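Long-range contact in thymidylate synthase ThyX (Streptomyces cacaoi subsp. asoensis, PDB 4P5A), which probably catalyses the FAD-dependent reductive methylation of dUMP to dTMP, taking the methyl group from methylenetetrahydrofolate, and works as a homotetramer: residues I12-V26 and Q215-T227. Sequence-based numbering, arbitrary orientation.
Sequences ITVELVDSSASDLAV and QMETAWAKLMPVT
The carboxylate of Asp23 meets the first turn of helix 225-233: OD1 takes the N-H of Val226 on its syn side but tilted out of the carboxylate plane (2.8 Å from Val226 N), with Pro225 CD 3.2 Å from Asp23 OD1 and Val226 CB also close, and OD2 takes two donors of Thr227, the backbone N from above the carboxylate plane and OG1 nearly along the C-O axis. The other flat group, the amide of Gln215, lies at the other end of the contact, where helix 207-223 packs on strand 13-20, the outermost strand of this chain's ThyX antiparallel sheet; the axes of strand 13-20 and helix segment 215-223 approach to 8.5 Å at 29°. Gln215 NE2 donates in its own amide plane to Ile12 O (2.7 Å), arriving above that carbonyl's plane, while Gln215 OE1 receives a weak bond from Val14 N; this pins the amide beside the strand backbone. Between these ends the filling is mostly apolar. The Val14 and Met216 side chains cross at about a right angle, Leu16 meets Leu223 tip to tip, Leu16 CD2 3.8 Å from Leu223 CD1, and Ser19 OG packs on the same methyl. Met224, bent at chi3 (68°), lays SD against Ala21 CB and turns CE onto Val26 CG2 (3.6 Å); its side chain also touches Ala183, predicted to line the FAD site. Without the carboxylate, as with an alanine here, Val226 N and both Thr227 donors would probably lose their shared acceptor group. Beside this grip, one water accepts from Asp23 N and donates to Leu223 O, 2.7 Å from that oxygen.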
ATOM      1  N   ILE B  12      -3.577 -26.993  10.873  1.00 16.49           N
ATOM      2  CA  ILE B  12      -3.519 -25.560  10.613  1.00 18.29           C
ATOM      3  C   ILE B  12      -4.897 -25.268  10.112  1.00 18.07           C
ATOM      4  O   ILE B  12      -5.350 -25.955   9.183  1.00 20.62           O
ATOM      5  CB  ILE B  12      -2.618 -25.353   9.433  1.00 20.01           C
ATOM      6  CG1 ILE B  12      -1.201 -25.835   9.682  1.00 27.98           C
ATOM      7  CG2 ILE B  12      -2.524 -23.856   9.200  1.00 21.41           C
ATOM      8  CD1 ILE B  12      -0.466 -25.028  10.529  1.00 25.87           C
ATOM      9  N   THR B  13      -5.610 -24.382  10.763  1.00 17.29           N
ATOM     10  CA  THR B  13      -7.021 -24.224  10.405  1.00 17.66           C
ATOM     11  C   THR B  13      -7.329 -22.843   9.862  1.00 14.02           C
ATOM     12  O   THR B  13      -6.706 -21.851  10.229  1.00 13.35           O
ATOM     13  CB  THR B  13      -7.932 -24.488  11.535  1.00 20.09           C
ATOM     14  OG1 THR B  13      -7.809 -23.475  12.464  1.00 22.87           O
ATOM     15  CG2 THR B  13      -7.622 -25.848  12.238  1.00 24.59           C
ATOM     16  N   VAL B  14      -8.248 -22.820   8.933  1.00 12.37           N
ATOM     17  CA  VAL B  14      -8.688 -21.590   8.225  1.00 11.25           C
ATOM     18  C   VAL B  14     -10.211 -21.718   8.161  1.00 12.07           C
ATOM     19  O   VAL B  14     -10.776 -22.784   7.732  1.00 12.58           O
ATOM     20  CB  VAL B  14      -8.143 -21.548   6.799  1.00 14.40           C
ATOM     21  CG1 VAL B  14      -8.821 -20.469   6.014  1.00 13.21           C
ATOM     22  CG2 VAL B  14      -6.603 -21.329   6.785  1.00 13.15           C
ATOM     23  N   GLU B  15     -10.894 -20.686   8.642  1.00 12.25           N
ATOM     24  CA  GLU B  15     -12.388 -20.650   8.476  1.00 14.63           C
ATOM     25  C   GLU B  15     -12.722 -19.352   7.822  1.00 12.68           C
ATOM     26  O   GLU B  15     -12.248 -18.332   8.248  1.00 13.66           O
ATOM     27  CB  GLU B  15     -13.076 -20.688   9.850  1.00 16.11           C
ATOM     28  CG  GLU B  15     -12.791 -22.021  10.607  1.00 23.91           C
ATOM     29  CD  GLU B  15     -12.987 -21.881  12.139  1.00 36.72           C
ATOM     30  OE1 GLU B  15     -12.115 -22.429  12.880  1.00 39.24           O
ATOM     31  OE2 GLU B  15     -13.979 -21.171  12.549  1.00 38.74           O
ATOM     32  N   LEU B  16     -13.701 -19.358   6.899  1.00 11.59           N
ATOM     33  CA  LEU B  16     -14.166 -18.059   6.374  1.00 12.27           C
ATOM     34  C   LEU B  16     -15.202 -17.447   7.388  1.00 15.79           C
ATOM     35  O   LEU B  16     -16.235 -18.075   7.741  1.00 18.24           O
ATOM     36  CB  LEU B  16     -14.836 -18.289   4.993  1.00 12.56           C
ATOM     37  CG  LEU B  16     -15.452 -17.029   4.380  1.00 13.79           C
ATOM     38  CD1 LEU B  16     -14.289 -16.179   3.841  1.00 10.73           C
ATOM     39  CD2 LEU B  16     -16.330 -17.446   3.148  1.00 17.91           C
ATOM     40  N   VAL B  17     -14.883 -16.311   7.959  1.00 13.61           N
ATOM     41  CA  VAL B  17     -15.681 -15.618   8.990  1.00 16.04           C
ATOM     42  C   VAL B  17     -16.754 -14.843   8.289  1.00 18.15           C
ATOM     43  O   VAL B  17     -17.897 -14.818   8.758  1.00 15.48           O
ATOM     44  CB  VAL B  17     -14.810 -14.550   9.750  1.00 18.67           C
ATOM     45  CG1 VAL B  17     -15.660 -13.598  10.658  1.00 25.83           C
ATOM     46  CG2 VAL B  17     -13.669 -15.151  10.458  1.00 23.32           C
ATOM     47  N   ASP B  18     -16.427 -14.146   7.206  1.00 13.97           N
ATOM     48  CA  ASP B  18     -17.438 -13.406   6.534  1.00 18.74           C
ATOM     49  C   ASP B  18     -16.936 -13.073   5.171  1.00 16.97           C
ATOM     50  O   ASP B  18     -15.740 -13.191   4.917  1.00 13.94           O
ATOM     51  CB  ASP B  18     -17.655 -12.058   7.262  1.00 21.46           C
ATOM     52  CG  ASP B  18     -18.948 -11.377   6.796  1.00 30.42           C
ATOM     53  OD1 ASP B  18     -19.872 -12.087   6.253  1.00 35.11           O
ATOM     54  OD2 ASP B  18     -18.989 -10.122   6.898  1.00 45.68           O
ATOM     55  N   SER B  19     -17.804 -12.642   4.276  1.00 17.91           N
ATOM     56  CA  SER B  19     -17.281 -12.177   2.985  1.00 16.93           C
ATOM     57  C   SER B  19     -18.300 -11.344   2.281  1.00 18.29           C
ATOM     58  O   SER B  19     -19.552 -11.394   2.635  1.00 15.89           O
ATOM     59  CB  SER B  19     -16.970 -13.385   2.077  1.00 19.71           C
ATOM     60  OG  SER B  19     -18.137 -14.222   1.856  1.00 20.47           O
ATOM     61  N   SER B  20     -17.858 -10.609   1.266  1.00 16.56           N
ATOM     62  CA  SER B  20     -18.795 -10.063   0.345  1.00 16.61           C
ATOM     63  C   SER B  20     -18.026 -10.148  -0.977  1.00 14.79           C
ATOM     64  O   SER B  20     -17.251  -9.226  -1.306  1.00 15.01           O
ATOM     65  CB  SER B  20     -19.077  -8.610   0.731  1.00 19.00           C
ATOM     66  OG  SER B  20     -19.848  -8.008  -0.260  1.00 23.92           O
ATOM     67  N   ALA B  21     -18.134 -11.286  -1.624  1.00 12.18           N
ATOM     68  CA  ALA B  21     -17.322 -11.505  -2.838  1.00 11.18           C
ATOM     69  C   ALA B  21     -18.027 -12.406  -3.778  1.00 13.21           C
ATOM     70  O   ALA B  21     -18.605 -13.478  -3.355  1.00 14.56           O
ATOM     71  CB  ALA B  21     -16.023 -12.167  -2.482  1.00 11.66           C
ATOM     72  N   SER B  22     -18.055 -11.987  -5.036  1.00 11.96           N
ATOM     73  CA  SER B  22     -18.717 -12.831  -6.063  1.00 11.67           C
ATOM     74  C   SER B  22     -18.137 -12.448  -7.411  1.00 11.15           C
ATOM     75  O   SER B  22     -17.550 -11.373  -7.571  1.00  9.61           O
ATOM     76  CB  SER B  22     -20.227 -12.504  -6.059  1.00 13.88           C
ATOM     77  OG  SER B  22     -20.446 -11.153  -6.519  1.00 14.90           O
ATOM     78  N   ASP B  23     -18.341 -13.324  -8.425  1.00  9.43           N
ATOM     79  CA  ASP B  23     -17.892 -12.935  -9.716  1.00  9.81           C
ATOM     80  C   ASP B  23     -18.619 -11.761 -10.284  1.00 10.50           C
ATOM     81  O   ASP B  23     -18.057 -10.943 -10.977  1.00 10.43           O
ATOM     82  CB  ASP B  23     -18.094 -14.151 -10.674  1.00 12.69           C
ATOM     83  CG  ASP B  23     -17.183 -15.409 -10.294  1.00 10.63           C
ATOM     84  OD1 ASP B  23     -17.706 -16.560 -10.229  1.00 10.16           O
ATOM     85  OD2 ASP B  23     -15.936 -15.245 -10.037  1.00 10.65           O
ATOM     86  N   LEU B  24     -19.911 -11.657  -9.959  1.00 10.92           N
ATOM     87  CA  LEU B  24     -20.671 -10.504 -10.409  1.00 14.15           C
ATOM     88  C   LEU B  24     -20.080  -9.182  -9.921  1.00 14.05           C
ATOM     89  O   LEU B  24     -20.129  -8.195 -10.653  1.00 15.26           O
ATOM     90  CB  LEU B  24     -22.091 -10.649  -9.900  1.00 16.02           C
ATOM     91  CG  LEU B  24     -22.863  -9.351 -10.121  1.00 21.54           C
ATOM     92  CD1 LEU B  24     -23.334  -9.135 -11.604  1.00 19.98           C
ATOM     93  CD2 LEU B  24     -24.012  -9.203  -9.065  1.00 25.99           C
ATOM     94  N   ALA B  25     -19.497  -9.183  -8.733  1.00 14.50           N
ATOM     95  CA  ALA B  25     -18.905  -7.915  -8.217  1.00 16.18           C
ATOM     96  C   ALA B  25     -17.751  -7.442  -9.113  1.00 15.41           C
ATOM     97  O   ALA B  25     -17.479  -6.229  -9.227  1.00 14.84           O
ATOM     98  CB  ALA B  25     -18.399  -8.160  -6.704  1.00 15.77           C
ATOM     99  N   VAL B  26     -17.042  -8.394  -9.722  1.00  9.88           N
ATOM    100  CA  VAL B  26     -15.948  -8.008 -10.640  1.00 10.47           C
ATOM    101  C   VAL B  26     -16.461  -7.407 -11.909  1.00 11.21           C
ATOM    102  O   VAL B  26     -15.915  -6.446 -12.392  1.00 11.89           O
ATOM    103  CB  VAL B  26     -15.155  -9.257 -11.024  1.00  9.19           C
ATOM    104  CG1 VAL B  26     -13.879  -8.913 -11.968  1.00 10.36           C
ATOM    105  CG2 VAL B  26     -14.695  -9.948  -9.790  1.00  9.53           C
ATOM    106  N   GLN B 215      -6.479 -23.939   1.925  1.00 10.16           N
ATOM    107  CA  GLN B 215      -7.799 -23.856   2.519  1.00 11.01           C
ATOM    108  C   GLN B 215      -8.486 -22.548   2.147  1.00  9.21           C
ATOM    109  O   GLN B 215      -9.702 -22.504   2.012  1.00  9.80           O
ATOM    110  CB  GLN B 215      -7.706 -24.038   4.042  1.00 11.24           C
ATOM    111  CG  GLN B 215      -7.227 -25.463   4.467  1.00 13.71           C
ATOM    112  CD  GLN B 215      -7.148 -25.520   6.018  1.00 17.88           C
ATOM    113  OE1 GLN B 215      -8.133 -25.251   6.724  1.00 19.83           O
ATOM    114  NE2 GLN B 215      -5.964 -25.744   6.529  1.00 22.06           N
ATOM    115  N   MET B 216      -7.694 -21.466   2.084  1.00  9.64           N
ATOM    116  CA  MET B 216      -8.274 -20.216   1.670  1.00  8.89           C
ATOM    117  C   MET B 216      -8.802 -20.399   0.263  1.00  9.29           C
ATOM    118  O   MET B 216      -9.833 -19.866  -0.120  1.00  7.53           O
ATOM    119  CB  MET B 216      -7.186 -19.095   1.694  1.00  6.95           C
ATOM    120  CG  MET B 216      -6.981 -18.683   3.142  1.00  8.80           C
ATOM    121  SD  MET B 216      -5.597 -17.476   3.116  1.00 10.81           S
ATOM    122  CE  MET B 216      -5.605 -16.908   4.836  1.00  9.78           C
ATOM    123  N   GLU B 217      -7.994 -20.977  -0.601  1.00  7.67           N
ATOM    124  CA  GLU B 217      -8.398 -21.133  -2.025  1.00  8.69           C
ATOM    125  C   GLU B 217      -9.664 -21.951  -2.201  1.00  8.33           C
ATOM    126  O   GLU B 217     -10.504 -21.628  -3.043  1.00  9.57           O
ATOM    127  CB  GLU B 217      -7.221 -21.777  -2.813  1.00  9.36           C
ATOM    128  CG  GLU B 217      -7.534 -21.851  -4.324  1.00 10.10           C
ATOM    129  CD  GLU B 217      -6.310 -22.175  -5.199  1.00 15.79           C
ATOM    130  OE1 GLU B 217      -5.160 -22.265  -4.681  1.00 15.74           O
ATOM    131  OE2 GLU B 217      -6.520 -22.284  -6.421  1.00 18.53           O
ATOM    132  N   THR B 218      -9.742 -23.027  -1.450  1.00 10.49           N
ATOM    133  CA  THR B 218     -10.951 -23.887  -1.492  1.00 11.12           C
ATOM    134  C   THR B 218     -12.195 -23.085  -1.086  1.00 11.48           C
ATOM    135  O   THR B 218     -13.255 -23.150  -1.791  1.00 12.72           O
ATOM    136  CB  THR B 218     -10.757 -25.065  -0.521  1.00 11.11           C
ATOM    137  OG1 THR B 218      -9.726 -25.920  -1.041  1.00 13.65           O
ATOM    138  CG2 THR B 218     -12.159 -25.861  -0.405  1.00 14.28           C
ATOM    139  N   ALA B 219     -12.069 -22.259  -0.059  1.00 11.16           N
ATOM    140  CA  ALA B 219     -13.196 -21.382   0.319  1.00 10.58           C
ATOM    141  C   ALA B 219     -13.512 -20.358  -0.769  1.00 12.99           C
ATOM    142  O   ALA B 219     -14.640 -20.116  -1.153  1.00 12.70           O
ATOM    143  CB  ALA B 219     -12.954 -20.664   1.686  1.00 11.24           C
ATOM    144  N   TRP B 220     -12.489 -19.681  -1.275  1.00  9.47           N
ATOM    145  CA  TRP B 220     -12.678 -18.639  -2.267  1.00  9.82           C
ATOM    146  C   TRP B 220     -13.304 -19.236  -3.568  1.00  9.51           C
ATOM    147  O   TRP B 220     -14.116 -18.606  -4.225  1.00  9.01           O
ATOM    148  CB  TRP B 220     -11.315 -18.045  -2.602  1.00  8.19           C
ATOM    149  CG  TRP B 220     -11.273 -17.090  -3.794  1.00  7.05           C
ATOM    150  CD1 TRP B 220     -12.053 -15.980  -4.017  1.00  7.89           C
ATOM    151  CD2 TRP B 220     -10.417 -17.217  -4.929  1.00  8.73           C
ATOM    152  NE1 TRP B 220     -11.647 -15.372  -5.185  1.00  7.74           N
ATOM    153  CE2 TRP B 220     -10.664 -16.098  -5.775  1.00 11.03           C
ATOM    154  CE3 TRP B 220      -9.388 -18.124  -5.291  1.00 14.27           C
ATOM    155  CZ2 TRP B 220      -9.999 -15.928  -6.994  1.00 10.72           C
ATOM    156  CZ3 TRP B 220      -8.734 -17.929  -6.438  1.00 13.74           C
ATOM    157  CH2 TRP B 220      -9.024 -16.839  -7.294  1.00 13.78           C
ATOM    158  N   ALA B 221     -12.965 -20.482  -3.887  1.00 10.21           N
ATOM    159  CA  ALA B 221     -13.468 -21.088  -5.186  1.00 11.06           C
ATOM    160  C   ALA B 221     -14.969 -21.256  -5.135  1.00 11.73           C
ATOM    161  O   ALA B 221     -15.644 -21.179  -6.193  1.00 11.18           O
ATOM    162  CB  ALA B 221     -12.789 -22.415  -5.400  1.00 12.45           C
ATOM    163  N   LYS B 222     -15.508 -21.384  -3.924  1.00 10.72           N
ATOM    164  CA  LYS B 222     -16.985 -21.429  -3.767  1.00 11.93           C
ATOM    165  C   LYS B 222     -17.602 -20.097  -3.900  1.00 13.90           C
ATOM    166  O   LYS B 222     -18.741 -20.011  -4.405  1.00 13.69           O
ATOM    167  CB  LYS B 222     -17.365 -22.049  -2.380  1.00 13.55           C
ATOM    168  CG  LYS B 222     -17.018 -23.420  -2.291  1.00 21.08           C
ATOM    169  CD  LYS B 222     -17.084 -23.874  -0.766  1.00 28.43           C
ATOM    170  CE  LYS B 222     -16.298 -25.200  -0.647  1.00 37.13           C
ATOM    171  NZ  LYS B 222     -16.127 -25.771   0.772  1.00 43.24           N
ATOM    172  N   LEU B 223     -16.912 -19.017  -3.479  1.00 10.22           N
ATOM    173  CA  LEU B 223     -17.523 -17.709  -3.617  1.00 11.13           C
ATOM    174  C   LEU B 223     -17.371 -17.126  -5.023  1.00 10.95           C
ATOM    175  O   LEU B 223     -18.235 -16.366  -5.476  1.00 10.97           O
ATOM    176  CB  LEU B 223     -16.769 -16.705  -2.680  1.00 11.09           C
ATOM    177  CG  LEU B 223     -16.786 -17.171  -1.239  1.00 11.89           C
ATOM    178  CD1 LEU B 223     -15.914 -16.092  -0.405  1.00 15.07           C
ATOM    179  CD2 LEU B 223     -18.177 -17.006  -0.740  1.00 14.49           C
ATOM    180  N   MET B 224     -16.236 -17.448  -5.701  1.00 10.12           N
ATOM    181  CA  MET B 224     -15.962 -16.825  -6.985  1.00  6.98           C
ATOM    182  C   MET B 224     -15.456 -17.873  -7.941  1.00  8.97           C
ATOM    183  O   MET B 224     -14.306 -17.858  -8.366  1.00  7.90           O
ATOM    184  CB  MET B 224     -14.857 -15.754  -6.782  1.00  8.68           C
ATOM    185  CG  MET B 224     -15.414 -14.561  -5.824  1.00  7.93           C
ATOM    186  SD  MET B 224     -14.173 -13.196  -5.670  1.00 10.02           S
ATOM    187  CE  MET B 224     -14.075 -12.410  -7.295  1.00 10.36           C
ATOM    188  N   PRO B 225     -16.328 -18.784  -8.305  1.00  8.19           N
ATOM    189  CA  PRO B 225     -15.863 -19.918  -9.127  1.00  7.79           C
ATOM    190  C   PRO B 225     -15.373 -19.553 -10.507  1.00  7.31           C
ATOM    191  O   PRO B 225     -14.374 -20.222 -10.951  1.00  8.70           O
ATOM    192  CB  PRO B 225     -17.111 -20.843  -9.209  1.00  9.25           C
ATOM    193  CG  PRO B 225     -18.312 -19.891  -9.010  1.00 11.06           C
ATOM    194  CD  PRO B 225     -17.775 -18.821  -8.014  1.00 11.04           C
ATOM    195  N   VAL B 226     -15.926 -18.546 -11.164  1.00  7.63           N
ATOM    196  CA  VAL B 226     -15.445 -18.276 -12.528  1.00  8.65           C
ATOM    197  C   VAL B 226     -14.037 -17.638 -12.422  1.00  8.29           C
ATOM    198  O   VAL B 226     -13.162 -17.914 -13.258  1.00  9.43           O
ATOM    199  CB  VAL B 226     -16.435 -17.273 -13.203  1.00  9.11           C
ATOM    200  CG1 VAL B 226     -15.931 -16.786 -14.601  1.00 11.23           C
ATOM    201  CG2 VAL B 226     -17.866 -17.923 -13.287  1.00 12.95           C
ATOM    202  N   THR B 227     -13.895 -16.706 -11.479  1.00  7.48           N
ATOM    203  CA  THR B 227     -12.558 -16.118 -11.233  1.00  8.33           C
ATOM    204  C   THR B 227     -11.524 -17.206 -10.907  1.00  7.69           C
ATOM    205  O   THR B 227     -10.343 -17.159 -11.395  1.00  8.06           O
ATOM    206  CB  THR B 227     -12.646 -15.029 -10.097  1.00  6.31           C
ATOM    207  OG1 THR B 227     -13.516 -14.028 -10.559  1.00  8.65           O
ATOM    208  CG2 THR B 227     -11.202 -14.331  -9.973  1.00  7.65           C
TER
HETATM  209  O   HOH W   1     -19.829 -15.683  -7.600  1.00 12.73           O